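Local coordinates for transmembrane protease (Mus musculus, PDB 2E7V), which is probably a membrane-anchored serine protease, represented here by its SEA domain, a module common in the extracellular regions of membrane proteins, at residues A[12-18]-A[64-70]; A[54-60]-A[72-78]. All coordinates share one frame; numbering follows the deposited sequence.

Contact 1: A[12-18]-A[64-70]; sequences QILNVEY and KEGTGVV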
loop_
_atom_site.group_PDB
_atom_site.type_symbol
_atom_site.label_atom_id
_atom_site.label_comp_id
_atom_site.label_asym_id
_atom_site.label_seq_id
_atom_site.Cartn_x
_atom_site.Cartn_y
_atom_site.Cartn_z
ATOM N N GLN A 12 -4.919 -4.978 1.767
ATOM C CA GLN A 12 -6.123 -5.343 1.035
ATOM C C GLN A 12 -6.264 -4.259 -0.045
ATOM O O GLN A 12 -6.248 -3.069 0.263
ATOM C CB GLN A 12 -7.341 -5.320 1.963
ATOM C CG GLN A 12 -7.428 -6.499 2.927
ATOM C CD GLN A 12 -7.226 -6.098 4.376
ATOM O OE1 GLN A 12 -6.108 -6.141 4.902
ATOM N NE2 GLN A 12 -8.310 -5.695 5.032
ATOM N N ILE A 13 -6.393 -4.659 -1.306
ATOM C CA ILE A 13 -6.526 -3.683 -2.384
ATOM C C ILE A 13 -8.010 -3.548 -2.690
ATOM O O ILE A 13 -8.586 -4.339 -3.435
ATOM C CB ILE A 13 -5.730 -4.129 -3.642
ATOM C CG1 ILE A 13 -4.257 -4.365 -3.265
ATOM C CG2 ILE A 13 -5.817 -3.059 -4.732
ATOM C CD1 ILE A 13 -3.578 -3.169 -2.547
ATOM N N LEU A 14 -8.623 -2.534 -2.089
ATOM C CA LEU A 14 -10.051 -2.295 -2.217
ATOM C C LEU A 14 -10.564 -1.953 -3.612
ATOM O O LEU A 14 -9.883 -1.313 -4.408
ATOM C CB LEU A 14 -10.473 -1.183 -1.241
ATOM C CG LEU A 14 -9.976 -1.261 0.209
ATOM C CD1 LEU A 14 -10.529 -0.080 1.007
ATOM C CD2 LEU A 14 -10.422 -2.574 0.846
ATOM N N ASN A 15 -11.778 -2.413 -3.894
ATOM C CA ASN A 15 -12.473 -2.131 -5.145
ATOM C C ASN A 15 -11.840 -2.650 -6.441
ATOM O O ASN A 15 -12.042 -2.070 -7.511
ATOM C CB ASN A 15 -12.703 -0.617 -5.220
ATOM C CG ASN A 15 -13.287 -0.060 -3.923
ATOM O OD1 ASN A 15 -13.010 1.078 -3.521
ATOM N ND2 ASN A 15 -14.108 -0.868 -3.263
ATOM N N VAL A 16 -11.072 -3.732 -6.347
ATOM C CA VAL A 16 -10.456 -4.321 -7.535
ATOM C C VAL A 16 -10.704 -5.827 -7.530
ATOM O O VAL A 16 -10.341 -6.528 -6.583
ATOM C CB VAL A 16 -8.928 -4.088 -7.589
ATOM C CG1 VAL A 16 -8.365 -4.675 -8.873
ATOM C CG2 VAL A 16 -8.615 -2.616 -7.497
ATOM N N GLU A 17 -11.346 -6.323 -8.578
ATOM C CA GLU A 17 -11.605 -7.750 -8.666
ATOM C C GLU A 17 -10.342 -8.417 -9.177
ATOM O O GLU A 17 -9.658 -7.876 -10.044
ATOM C CB GLU A 17 -12.762 -8.036 -9.629
ATOM C CG GLU A 17 -13.041 -9.522 -9.832
ATOM C CD GLU A 17 -14.210 -9.783 -10.778
ATOM O OE1 GLU A 17 -14.409 -10.950 -11.167
ATOM O OE2 GLU A 17 -14.929 -8.823 -11.125
ATOM N N TYR A 18 -10.021 -9.579 -8.630
ATOM C CA TYR A 18 -8.845 -10.306 -9.079
ATOM C C TYR A 18 -9.218 -11.002 -10.391
ATOM O O TYR A 18 -10.183 -11.755 -10.439
ATOM C CB TYR A 18 -8.430 -11.351 -8.038
ATOM C CG TYR A 18 -7.111 -12.014 -8.345
ATOM C CD1 TYR A 18 -5.906 -11.475 -7.878
ATOM C CD2 TYR A 18 -7.058 -13.156 -9.137
ATOM C CE1 TYR A 18 -4.679 -12.067 -8.201
ATOM C CE2 TYR A 18 -5.841 -13.750 -9.466
ATOM C CZ TYR A 18 -4.658 -13.204 -8.998
ATOM O OH TYR A 18 -3.463 -13.803 -9.333
ATOM N N LYS A 64 -4.438 -13.277 -4.722
ATOM C CA LYS A 64 -5.879 -13.368 -4.736
ATOM C C LYS A 64 -6.347 -13.946 -3.407
ATOM O O LYS A 64 -5.870 -14.989 -2.971
ATOM C CB LYS A 64 -6.322 -14.269 -5.891
ATOM C CG LYS A 64 -7.671 -14.936 -5.696
ATOM C CD LYS A 64 -7.984 -15.883 -6.852
ATOM C CE LYS A 64 -6.824 -16.840 -7.117
ATOM N NZ LYS A 64 -6.338 -17.498 -5.864
ATOM N N GLU A 65 -7.256 -13.238 -2.752
ATOM C CA GLU A 65 -7.847 -13.686 -1.495
ATOM C C GLU A 65 -9.342 -13.525 -1.719
ATOM O O GLU A 65 -9.830 -12.408 -1.908
ATOM C CB GLU A 65 -7.379 -12.827 -0.314
ATOM C CG GLU A 65 -5.958 -13.141 0.138
ATOM C CD GLU A 65 -5.620 -12.562 1.503
ATOM O OE1 GLU A 65 -4.504 -12.834 1.994
ATOM O OE2 GLU A 65 -6.460 -11.839 2.084
ATOM N N GLY A 66 -10.065 -14.642 -1.707
ATOM C CA GLY A 66 -11.489 -14.584 -1.973
ATOM C C GLY A 66 -11.555 -14.250 -3.450
ATOM O O GLY A 66 -10.993 -14.975 -4.271
ATOM N N THR A 67 -12.222 -13.155 -3.794
ATOM C CA THR A 67 -12.304 -12.724 -5.186
ATOM C C THR A 67 -11.601 -11.380 -5.289
ATOM O O THR A 67 -11.470 -10.816 -6.376
ATOM C CB THR A 67 -13.757 -12.549 -5.654
ATOM O OG1 THR A 67 -14.425 -11.601 -4.809
ATOM C CG2 THR A 67 -14.486 -13.879 -5.622
ATOM N N GLY A 68 -11.159 -10.878 -4.137
ATOM C CA GLY A 68 -10.461 -9.606 -4.080
ATOM C C GLY A 68 -8.958 -9.748 -4.235
ATOM O O GLY A 68 -8.443 -10.850 -4.426
ATOM N N VAL A 69 -8.248 -8.629 -4.137
ATOM C CA VAL A 69 -6.800 -8.619 -4.291
ATOM C C VAL A 69 -6.052 -8.144 -3.047
ATOM O O VAL A 69 -6.511 -7.254 -2.328
ATOM C CB VAL A 69 -6.392 -7.692 -5.472
ATOM C CG1 VAL A 69 -4.879 -7.766 -5.706
ATOM C CG2 VAL A 69 -7.175 -8.067 -6.728
ATOM N N VAL A 70 -4.896 -8.752 -2.794
ATOM C CA VAL A 70 -4.040 -8.354 -1.680
ATOM C C VAL A 70 -2.659 -8.143 -2.269
ATOM O O VAL A 70 -2.194 -8.954 -3.070
ATOM C CB VAL A 70 -3.935 -9.423 -0.585
ATOM C CG1 VAL A 70 -2.786 -9.070 0.358
ATOM C CG2 VAL A 70 -5.221 -9.495 0.196
HETATM O O HOH W 1 -10.202 -6.587 -3.929
#
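Strand 12-14 meets strand 68-70 antiparallel but splayed, their axes at 135°, and a single direct backbone bond joins them, from Ile13 N to Val69 O at 2.8 Å. Beyond it residues 14-15 swing away through a type II turn from Ile13 to Val16, and water 1 fills in: it donates to Ile13 O and Val16 O and accepts from Val69 N. Tyr18 N then picks up Thr67 O at 3.0 Å, a nearly straight bond to the tip of the type II' turn, Glu65 to Gly68, that links strands 54-65 and 68-78 of the SEA-domain hairpin. Residues 16-18 thus run past the turn end of that hairpin. CG anti to the backbone N (chi1 -172°) sets the Tyr18 ring over Lys64, whose CB sits above the ring centre, 3.3 Å from the centroid, in a CH-pi contact. The lysine chain crosses the tyrosine at about a right angle and carries NZ too far off for more than a weak cation-pi attraction, while Tyr18 OH bonds Asn23 OD1. Val69 CG2 packs at 3.8 Å from Tyr18 CB and also touches Val16 CG1; Val69 CB meets Ile13 CB.

Contact 2: A[54-60]-A[72-78]; sequences FIRTHVV and DVVMKFR
Phe54 turns its ring edge toward the face of Phe77, an offset edge-to-face pair with planes at 70° and Phe54 CD2 3.6 Å from Phe77 CE2. Phe45 of helix 28-46 joins both, stacked on Phe54 and edge-to-face with Phe77, so this end of the sheet is tied to the helix by aromatic rings. On the same face Thr57 has OG1 anti to the backbone N (chi1 -172°), which brings the hydroxyl to Val74 O at 2.8 Å, from above the carbonyl plane; that oxygen also accepts from His58 N, which lies in the plane. Strands 54-65 and 68-78 form an antiparallel beta hairpin at one side of the SEA-domain sheet, interrupted by a classic bulge: Ile55 and Arg56 both face Lys76, whose O accepts from Ile55 N and whose N donates to Arg56 O. On the other face the extended Lys76 chain runs alongside Arg56, with CD over one face of its guanidinium. Their like charges come close, Lys76 NZ lying 3.8 Å from Arg56 NH2, and waters 2 and 3 link the two nitrogens, water 2 only weakly to the lysine. Ile55 CD1 rests 3.7 Å from Lys76 CE, and Ile55 CG1 lies over a face of the Arg78 guanidinium. Were Lys76 an alanine, Ile55 CD1 and that face of the Arg56 guanidinium would probably lose the lysine's methylenes, and water 3 its bond to the ammonium. Farther along, the His58 ring runs beside Val74, NE2 3.5 Å from Val74 CB, and Val60 CG1 presses tightly on Val74 CG2 at 3.4 Å. Val60 N bonds Asp72 O; the Asp72 carboxylate turns instead to Ser10 OG and Arg63 NE.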
loop_
_atom_site.group_PDB
_atom_site.type_symbol
_atom_site.label_atom_id
_atom_site.label_comp_id
_atom_site.label_asym_id
_atom_site.label_seq_id
_atom_site.Cartn_x
_atom_site.Cartn_y
_atom_site.Cartn_z
ATOM N N PHE A 54 12.165 7.729 4.210
ATOM C CA PHE A 54 11.620 6.815 3.204
ATOM C C PHE A 54 12.465 6.825 1.926
ATOM O O PHE A 54 12.741 7.884 1.371
ATOM C CB PHE A 54 10.164 7.196 2.888
ATOM C CG PHE A 54 9.542 6.399 1.762
ATOM C CD1 PHE A 54 9.560 6.883 0.453
ATOM C CD2 PHE A 54 8.942 5.166 2.008
ATOM C CE1 PHE A 54 8.990 6.150 -0.598
ATOM C CE2 PHE A 54 8.369 4.427 0.961
ATOM C CZ PHE A 54 8.397 4.923 -0.342
ATOM N N ILE A 55 12.890 5.648 1.472
ATOM C CA ILE A 55 13.696 5.558 0.258
ATOM C C ILE A 55 12.850 5.171 -0.939
ATOM O O ILE A 55 12.794 5.910 -1.919
ATOM C CB ILE A 55 14.856 4.544 0.403
ATOM C CG1 ILE A 55 15.818 5.022 1.493
ATOM C CG2 ILE A 55 15.623 4.430 -0.934
ATOM C CD1 ILE A 55 16.980 4.097 1.732
ATOM N N ARG A 56 12.191 4.015 -0.864
ATOM C CA ARG A 56 11.333 3.570 -1.956
ATOM C C ARG A 56 10.512 2.347 -1.563
ATOM O O ARG A 56 10.795 1.667 -0.566
ATOM C CB ARG A 56 12.168 3.242 -3.196
ATOM C CG ARG A 56 13.137 2.104 -2.975
ATOM C CD ARG A 56 13.948 1.774 -4.214
ATOM N NE ARG A 56 15.210 1.177 -3.802
ATOM C CZ ARG A 56 16.304 1.873 -3.518
ATOM N NH1 ARG A 56 16.292 3.191 -3.620
ATOM N NH2 ARG A 56 17.400 1.251 -3.109
ATOM N N THR A 57 9.493 2.067 -2.364
ATOM C CA THR A 57 8.614 0.937 -2.112
ATOM C C THR A 57 8.340 0.146 -3.384
ATOM O O THR A 57 8.549 0.627 -4.504
ATOM C CB THR A 57 7.273 1.414 -1.536
ATOM O OG1 THR A 57 6.495 0.289 -1.113
ATOM C CG2 THR A 57 6.491 2.197 -2.588
ATOM N N HIS A 58 7.873 -1.081 -3.207
ATOM C CA HIS A 58 7.557 -1.905 -4.353
ATOM C C HIS A 58 6.692 -3.087 -3.985
ATOM O O HIS A 58 6.858 -3.710 -2.926
ATOM C CB HIS A 58 8.839 -2.373 -5.055
ATOM C CG HIS A 58 9.573 -3.467 -4.343
ATOM N ND1 HIS A 58 9.560 -4.774 -4.781
ATOM C CD2 HIS A 58 10.385 -3.441 -3.259
ATOM C CE1 HIS A 58 10.336 -5.506 -4.000
ATOM N NE2 HIS A 58 10.849 -4.723 -3.068
ATOM N N VAL A 59 5.737 -3.353 -4.864
ATOM C CA VAL A 59 4.813 -4.459 -4.717
ATOM C C VAL A 59 5.610 -5.712 -5.103
ATOM O O VAL A 59 6.118 -5.813 -6.221
ATOM C CB VAL A 59 3.599 -4.262 -5.669
ATOM C CG1 VAL A 59 2.761 -5.527 -5.745
ATOM C CG2 VAL A 59 2.755 -3.086 -5.191
ATOM N N VAL A 60 5.744 -6.650 -4.168
ATOM C CA VAL A 60 6.491 -7.878 -4.437
ATOM C C VAL A 60 5.599 -8.875 -5.153
ATOM O O VAL A 60 6.076 -9.758 -5.859
ATOM C CB VAL A 60 7.034 -8.505 -3.143
ATOM C CG1 VAL A 60 7.961 -7.525 -2.452
ATOM C CG2 VAL A 60 5.898 -8.893 -2.241
ATOM N N ASP A 72 1.408 -7.651 -1.554
ATOM C CA ASP A 72 2.489 -7.762 -0.586
ATOM C C ASP A 72 3.458 -6.663 -1.009
ATOM O O ASP A 72 3.965 -6.658 -2.133
ATOM C CB ASP A 72 3.148 -9.137 -0.631
ATOM C CG ASP A 72 2.178 -10.255 -0.280
ATOM O OD1 ASP A 72 1.297 -10.045 0.584
ATOM O OD2 ASP A 72 2.300 -11.343 -0.864
ATOM N N VAL A 73 3.680 -5.728 -0.091
ATOM C CA VAL A 73 4.504 -4.542 -0.327
ATOM C C VAL A 73 5.726 -4.412 0.581
ATOM O O VAL A 73 5.627 -4.588 1.807
ATOM C CB VAL A 73 3.621 -3.269 -0.138
ATOM C CG1 VAL A 73 4.443 -1.993 -0.346
ATOM C CG2 VAL A 73 2.433 -3.325 -1.080
ATOM N N VAL A 74 6.876 -4.102 -0.014
ATOM C CA VAL A 74 8.102 -3.908 0.759
ATOM C C VAL A 74 8.379 -2.403 0.789
ATOM O O VAL A 74 8.214 -1.724 -0.224
ATOM C CB VAL A 74 9.329 -4.616 0.113
ATOM C CG1 VAL A 74 10.618 -4.104 0.750
ATOM C CG2 VAL A 74 9.242 -6.129 0.317
ATOM N N MET A 75 8.772 -1.891 1.950
ATOM C CA MET A 75 9.088 -0.475 2.100
ATOM C C MET A 75 10.480 -0.354 2.714
ATOM O O MET A 75 10.773 -1.000 3.738
ATOM C CB MET A 75 8.052 0.230 2.998
ATOM C CG MET A 75 6.627 0.307 2.412
ATOM S SD MET A 75 5.342 0.555 3.706
ATOM C CE MET A 75 5.281 -1.112 4.336
ATOM N N LYS A 76 11.335 0.458 2.084
ATOM C CA LYS A 76 12.708 0.681 2.557
ATOM C C LYS A 76 12.917 2.074 3.146
ATOM O O LYS A 76 12.538 3.083 2.526
ATOM C CB LYS A 76 13.718 0.498 1.417
ATOM C CG LYS A 76 15.167 0.742 1.854
ATOM C CD LYS A 76 16.179 0.429 0.767
ATOM C CE LYS A 76 17.597 0.475 1.336
ATOM N NZ LYS A 76 18.623 0.099 0.338
ATOM N N PHE A 77 13.539 2.122 4.327
ATOM C CA PHE A 77 13.828 3.378 5.024
ATOM C C PHE A 77 15.288 3.476 5.462
ATOM O O PHE A 77 15.955 2.463 5.694
ATOM C CB PHE A 77 12.956 3.538 6.283
ATOM C CG PHE A 77 11.487 3.501 6.014
ATOM C CD1 PHE A 77 10.824 2.282 5.868
ATOM C CD2 PHE A 77 10.767 4.688 5.852
ATOM C CE1 PHE A 77 9.464 2.242 5.557
ATOM C CE2 PHE A 77 9.406 4.660 5.540
ATOM C CZ PHE A 77 8.754 3.430 5.392
ATOM N N ARG A 78 15.769 4.710 5.579
ATOM C CA ARG A 78 17.128 4.984 6.025
ATOM C C ARG A 78 16.944 5.627 7.404
ATOM O O ARG A 78 15.992 6.380 7.610
ATOM C CB ARG A 78 17.813 5.993 5.094
ATOM C CG ARG A 78 17.281 7.424 5.250
ATOM C CD ARG A 78 18.150 8.490 4.566
ATOM N NE ARG A 78 17.798 8.731 3.166
ATOM C CZ ARG A 78 18.111 7.924 2.158
ATOM N NH1 ARG A 78 18.793 6.807 2.383
ATOM N NH2 ARG A 78 17.742 8.235 0.922
HETATM O O HOH W 2 19.122 2.910 -1.579
HETATM O O HOH W 3 17.750 -1.767 -1.843
#

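Both contacts draw on the hairpin of strands 54-65 and 68-78, contact 2 along its arms and contact 1 at its turn, with their centres about 20 Å apart on opposite sides of the chain's centre. Apart from adjoining in sequence, the two sets of segments do not touch. Strand 68-78 is the shared element: it pairs with 54-65 on one side and with 4-14 on the other. Strand 4-14 follows it toward contact 2 as well, where Tyr7 and Ser9 bond to the backbones of Met75 and Val73. Arg63, next to Lys64 of contact 1, links the two: its side chain bonds Asp72 of contact 2, and its backbone bonds Val70 of contact 1.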